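Local coordinates for protein thioredoxin reductase (Streptococcus pyogenes, PDB 5UWY) that probably uses its bound FAD to pass electrons from NADPH to the disulfide of thioredoxin, as a flavoprotein disulfide reductase, at residues L8-G13 and A31-G36; L147-G152 and G231-Y236. All coordinates share one frame; numbering follows the deposited sequence.

Contact 1 (L8-G13 and A31-G36); sequences LIIGSG and AIIEQG. With FAD (flavin-adenine dinucleotide), chain B.
L8 and I33 cross obliquely on one face of a parallel strand pair, and the outer methyl CD2 of L8 meets I33 CD1 at 3.4 Å. The same L8 CD2 lies 3.4 Å from A31 CB. I10 and I33 run side by side in the same direction, with I10 CD1 4.2 Å from I33 CD1. On the other face, I9 and I32 pack against helix 14-25, both touching A20. Three backbone bonds fix the register: I9 N to A31 O (2.9 Å), I33 N to I9 O (2.9 Å) and G11 N to I33 O (3.1 Å).

At the end of strand 31-34, the E34 side chain bends so that its carboxylate approaches the turn after strand 8-10. CG is anti to the backbone N (chi1 -165°), and a bend at chi2 (34°) swings the carboxylate to S12 and the adenosine ribose of FAD. OE1 accepts from S12 N and FAD O3B, OE2 from FAD O2B; the modelled lengths are doubtfully short. G13 occupies the N-cap position before helix 14-25, its CA 3.4 Å from the FAD phosphate oxygen O2P. An acidic residue ending the second strand on the ribose, after a glycine-rich turn, is characteristic of the FAD-binding Rossmann beta-alpha-beta unit.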
# COMPACT_ATOMS: atom_id res chain seq x y z
N LEU A 8 -1.19 -0.37 -20.65
CA LEU A 8 -0.82 -1.78 -20.59
C LEU A 8 0.05 -2.00 -19.36
O LEU A 8 0.95 -1.21 -19.08
CB LEU A 8 -0.09 -2.24 -21.85
CG LEU A 8 -0.97 -2.39 -23.09
CD1 LEU A 8 -0.18 -2.19 -24.40
CD2 LEU A 8 -1.74 -3.70 -23.08
N ILE A 9 -0.25 -3.06 -18.62
CA ILE A 9 0.46 -3.41 -17.39
C ILE A 9 1.19 -4.72 -17.62
O ILE A 9 0.56 -5.75 -17.91
CB ILE A 9 -0.50 -3.50 -16.20
CG1 ILE A 9 -1.15 -2.15 -15.94
CG2 ILE A 9 0.24 -3.98 -14.96
CD1 ILE A 9 -2.51 -2.24 -15.31
N ILE A 10 2.51 -4.68 -17.50
CA ILE A 10 3.35 -5.86 -17.67
C ILE A 10 3.45 -6.54 -16.31
O ILE A 10 4.16 -6.09 -15.42
CB ILE A 10 4.73 -5.49 -18.22
CG1 ILE A 10 4.62 -4.40 -19.28
CG2 ILE A 10 5.42 -6.72 -18.78
CD1 ILE A 10 3.88 -4.82 -20.52
N GLY A 11 2.72 -7.64 -16.15
CA GLY A 11 2.75 -8.39 -14.91
C GLY A 11 1.41 -8.45 -14.21
O GLY A 11 0.66 -7.47 -14.20
N SER A 12 1.10 -9.60 -13.60
CA SER A 12 -0.16 -9.83 -12.90
C SER A 12 0.10 -10.31 -11.47
O SER A 12 -0.37 -11.37 -11.05
CB SER A 12 -1.03 -10.82 -13.65
OG SER A 12 -2.24 -11.07 -12.97
N GLY A 13 0.87 -9.54 -10.72
CA GLY A 13 0.98 -9.75 -9.30
C GLY A 13 0.02 -8.83 -8.57
O GLY A 13 -0.89 -8.25 -9.17
N ALA A 31 -5.12 -3.25 -20.24
CA ALA A 31 -4.86 -4.66 -20.49
C ALA A 31 -3.61 -5.07 -19.73
O ALA A 31 -2.65 -4.30 -19.63
CB ALA A 31 -4.71 -4.96 -21.98
N ILE A 32 -3.63 -6.29 -19.19
CA ILE A 32 -2.48 -6.87 -18.51
C ILE A 32 -1.87 -7.93 -19.40
O ILE A 32 -2.56 -8.86 -19.83
CB ILE A 32 -2.88 -7.47 -17.15
CG1 ILE A 32 -3.58 -6.44 -16.27
CG2 ILE A 32 -1.67 -8.06 -16.45
CD1 ILE A 32 -4.17 -7.04 -15.00
N ILE A 33 -0.57 -7.81 -19.69
CA ILE A 33 0.16 -8.87 -20.38
C ILE A 33 0.81 -9.74 -19.31
O ILE A 33 1.69 -9.28 -18.57
CB ILE A 33 1.23 -8.34 -21.35
CG1 ILE A 33 0.59 -7.70 -22.59
CG2 ILE A 33 2.14 -9.50 -21.78
CD1 ILE A 33 0.49 -6.20 -22.53
N GLU A 34 0.38 -11.00 -19.21
CA GLU A 34 0.88 -11.90 -18.19
C GLU A 34 1.38 -13.20 -18.79
O GLU A 34 0.66 -13.85 -19.56
CB GLU A 34 -0.16 -12.22 -17.12
CG GLU A 34 0.45 -12.85 -15.87
CD GLU A 34 1.85 -12.32 -15.57
OE1 GLU A 34 1.99 -11.45 -14.68
OE2 GLU A 34 2.83 -12.84 -16.16
N GLN A 35 2.58 -13.59 -18.39
CA GLN A 35 3.16 -14.89 -18.72
C GLN A 35 2.73 -15.87 -17.63
O GLN A 35 3.33 -15.97 -16.56
CB GLN A 35 4.68 -14.76 -18.84
CG GLN A 35 5.51 -16.00 -18.57
CD GLN A 35 6.87 -15.65 -17.98
OE1 GLN A 35 7.56 -14.76 -18.48
NE2 GLN A 35 7.25 -16.34 -16.91
N GLY A 36 1.63 -16.58 -17.89
CA GLY A 36 1.19 -17.62 -16.98
C GLY A 36 0.08 -17.24 -16.01
O GLY A 36 -0.80 -16.44 -16.34
PA FAD B . 5.29 -10.34 -8.68
O1A FAD B . 4.01 -10.80 -8.08
O2A FAD B . 6.52 -11.20 -8.38
O5B FAD B . 5.17 -10.21 -10.22
C5B FAD B . 5.62 -11.27 -11.10
C4B FAD B . 4.69 -11.37 -12.28
O4B FAD B . 5.34 -10.80 -13.44
C3B FAD B . 4.28 -12.80 -12.65
O3B FAD B . 2.88 -12.90 -12.88
C2B FAD B . 5.10 -13.07 -13.92
O2B FAD B . 4.42 -13.99 -14.77
C1B FAD B . 5.15 -11.67 -14.53
N9A FAD B . 6.22 -11.46 -15.50
C8A FAD B . 7.57 -11.36 -15.27
N7A FAD B . 8.29 -11.16 -16.35
C5A FAD B . 7.35 -11.13 -17.36
C6A FAD B . 7.47 -10.95 -18.76
N6A FAD B . 8.63 -10.77 -19.38
N1A FAD B . 6.33 -10.97 -19.49
C2A FAD B . 5.16 -11.16 -18.86
N3A FAD B . 4.93 -11.33 -17.56
C4A FAD B . 6.07 -11.31 -16.86
N1 FAD B . 4.10 -11.63 0.46
C2 FAD B . 3.50 -11.24 1.62
O2 FAD B . 2.86 -10.18 1.70
N3 FAD B . 3.59 -12.04 2.75
C4 FAD B . 4.26 -13.24 2.84
O4 FAD B . 4.28 -13.86 3.90
C4X FAD B . 4.90 -13.65 1.60
N5 FAD B . 5.56 -14.77 1.60
C5X FAD B . 6.18 -15.16 0.42
C6 FAD B . 6.88 -16.37 0.40
C7 FAD B . 7.52 -16.81 -0.75
C7M FAD B . 8.27 -18.11 -0.73
C8 FAD B . 7.44 -16.03 -1.92
C8M FAD B . 8.12 -16.48 -3.19
C9 FAD B . 6.74 -14.83 -1.91
C9A FAD B . 6.11 -14.39 -0.75
N10 FAD B . 5.40 -13.17 -0.70
C10 FAD B . 4.77 -12.78 0.46
C1' FAD B . 5.25 -12.33 -1.90
C2' FAD B . 6.19 -11.13 -1.94
O2' FAD B . 5.62 -10.02 -1.24
C3' FAD B . 6.42 -10.72 -3.39
O3' FAD B . 7.55 -9.86 -3.43
C4' FAD B . 5.25 -10.02 -4.09
O4' FAD B . 4.24 -10.98 -4.42
C5' FAD B . 5.68 -9.29 -5.35
O5' FAD B . 4.54 -8.66 -5.97
P FAD B . 4.67 -7.91 -7.35
O1P FAD B . 5.42 -6.60 -7.14
O2P FAD B . 3.36 -7.74 -8.04
O3P FAD B . 5.61 -8.87 -8.20

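Contact 2 (L147-G152 and G231-Y236); sequences LVVGGG and GGVFIY
With CG of L147 anti to its backbone N (chi1 -179°) and CG2 of V233 likewise anti to its own N, the two side chains lie side by side and point the same way, L147 CD2 3.6 Å from V233 CG2. One residue pair further along this face, V149 carries CG2 anti to its carbonyl carbon, beside its backbone N, which sets that methyl 3.8 Å from I235 CG1, again in a side-by-side approach. V149 CG2 also faces V233 CG2 at 4.2 Å, linking the two pairs. L117 touches V149 and I235 on this face, and V130 touches V233 and I235.

The opposite face bears V148 and F234, which touch more loosely, V148 CG2 to F234 CB at 4.4 Å. The F234 ring has L147 O near its plane, at its edge. Beyond the two segments it meets F141 edge-to-face and touches L162, while V148 rests on A155; both L162 and A155 belong to helix 153-162.

Parallel register is set by three bonds: L147 N to G232 O (2.9 Å), F234 N to L147 O (2.8 Å, N-H...O angle 170°) and V149 N to F234 O (3.0 Å). Strand 145-149 then enters the glycine turn G150-G152, where G152 occupies the N-cap position before helix 153-162. A strand running through a GxGxxA-like turn into a helix, flanked by a strand distant in sequence, is consistent with the Rossmann-type NADPH-binding domain of thioredoxin reductases.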
# COMPACT_ATOMS: atom_id res chain seq x y z
N LEU A 147 17.26 -22.79 10.37
CA LEU A 147 18.56 -22.75 9.70
C LEU A 147 18.55 -21.60 8.71
O LEU A 147 17.61 -21.47 7.92
CB LEU A 147 18.84 -24.08 8.98
CG LEU A 147 20.17 -24.20 8.25
CD1 LEU A 147 21.29 -24.37 9.26
CD2 LEU A 147 20.15 -25.35 7.26
N VAL A 148 19.58 -20.76 8.75
CA VAL A 148 19.71 -19.62 7.84
C VAL A 148 20.91 -19.87 6.95
O VAL A 148 22.00 -20.19 7.44
CB VAL A 148 19.86 -18.30 8.62
CG1 VAL A 148 20.61 -17.27 7.78
CG2 VAL A 148 18.50 -17.77 9.03
N VAL A 149 20.72 -19.75 5.64
CA VAL A 149 21.80 -20.00 4.68
C VAL A 149 22.35 -18.68 4.19
O VAL A 149 21.60 -17.82 3.70
CB VAL A 149 21.32 -20.87 3.51
CG1 VAL A 149 22.50 -21.25 2.63
CG2 VAL A 149 20.61 -22.11 4.03
N GLY A 150 23.66 -18.51 4.30
CA GLY A 150 24.34 -17.31 3.83
C GLY A 150 25.34 -16.79 4.85
O GLY A 150 25.43 -17.26 5.98
N GLY A 151 26.08 -15.77 4.41
CA GLY A 151 27.09 -15.17 5.26
C GLY A 151 27.28 -13.68 5.03
O GLY A 151 28.26 -13.09 5.50
N GLY A 152 26.36 -13.06 4.30
CA GLY A 152 26.38 -11.63 4.08
C GLY A 152 25.54 -10.88 5.10
O GLY A 152 25.16 -11.41 6.14
N GLY A 231 13.21 -27.19 12.25
CA GLY A 231 11.83 -26.95 11.88
C GLY A 231 11.69 -26.08 10.66
O GLY A 231 10.73 -26.22 9.90
N GLY A 232 12.64 -25.17 10.44
CA GLY A 232 12.57 -24.33 9.26
C GLY A 232 13.93 -24.05 8.66
O GLY A 232 14.97 -24.18 9.31
N VAL A 233 13.91 -23.67 7.39
CA VAL A 233 15.09 -23.16 6.70
C VAL A 233 14.70 -21.88 5.97
O VAL A 233 13.63 -21.81 5.35
CB VAL A 233 15.72 -24.22 5.76
CG1 VAL A 233 15.04 -24.25 4.42
CG2 VAL A 233 17.23 -23.99 5.62
N PHE A 234 15.53 -20.85 6.12
CA PHE A 234 15.40 -19.58 5.45
C PHE A 234 16.69 -19.29 4.69
O PHE A 234 17.79 -19.33 5.26
CB PHE A 234 15.05 -18.45 6.44
CG PHE A 234 13.74 -18.65 7.16
CD1 PHE A 234 13.61 -19.60 8.16
CD2 PHE A 234 12.61 -17.91 6.80
CE1 PHE A 234 12.40 -19.80 8.81
CE2 PHE A 234 11.39 -18.11 7.45
CZ PHE A 234 11.29 -19.05 8.46
N ILE A 235 16.54 -19.07 3.39
CA ILE A 235 17.65 -18.88 2.47
C ILE A 235 17.49 -17.52 1.83
O ILE A 235 16.42 -17.17 1.32
CB ILE A 235 17.69 -19.96 1.37
CG1 ILE A 235 17.55 -21.34 1.98
CG2 ILE A 235 19.00 -19.84 0.56
CD1 ILE A 235 16.92 -22.35 1.04
N TYR A 236 18.56 -16.74 1.87
CA TYR A 236 18.66 -15.53 1.07
C TYR A 236 19.99 -15.54 0.33
O TYR A 236 21.05 -15.53 0.95
CB TYR A 236 18.53 -14.25 1.89
CG TYR A 236 17.82 -13.27 0.99
CD1 TYR A 236 18.38 -12.08 0.60
CD2 TYR A 236 16.61 -13.63 0.45
CE1 TYR A 236 17.70 -11.20 -0.29
CE2 TYR A 236 15.93 -12.79 -0.41
CZ TYR A 236 16.47 -11.60 -0.77
OH TYR A 236 15.71 -10.83 -1.63

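Contacts 1 and 2 lie in two separate five-stranded parallel sheets on opposite sides of the chain's centre, with contact centres 32 Å apart and nearest atoms about 17 Å apart, so they do not touch. Each includes a strand leading through a glycine turn to a helix whose N-cap position is a glycine, but the partners differ: 8-13 pairs with the next strand, across one helix, whereas 78 residues lie between 147-152 and 231-236. Contact 1 grips the adenosine end of FAD. At contact 2, the Y236 side chain is about 6 Å from a bound phosphate, probably from the crystallisation liquor, which may mark a pocket, and about 8 Å from a bound FAD; this domain's NADPH role is inferred from the family.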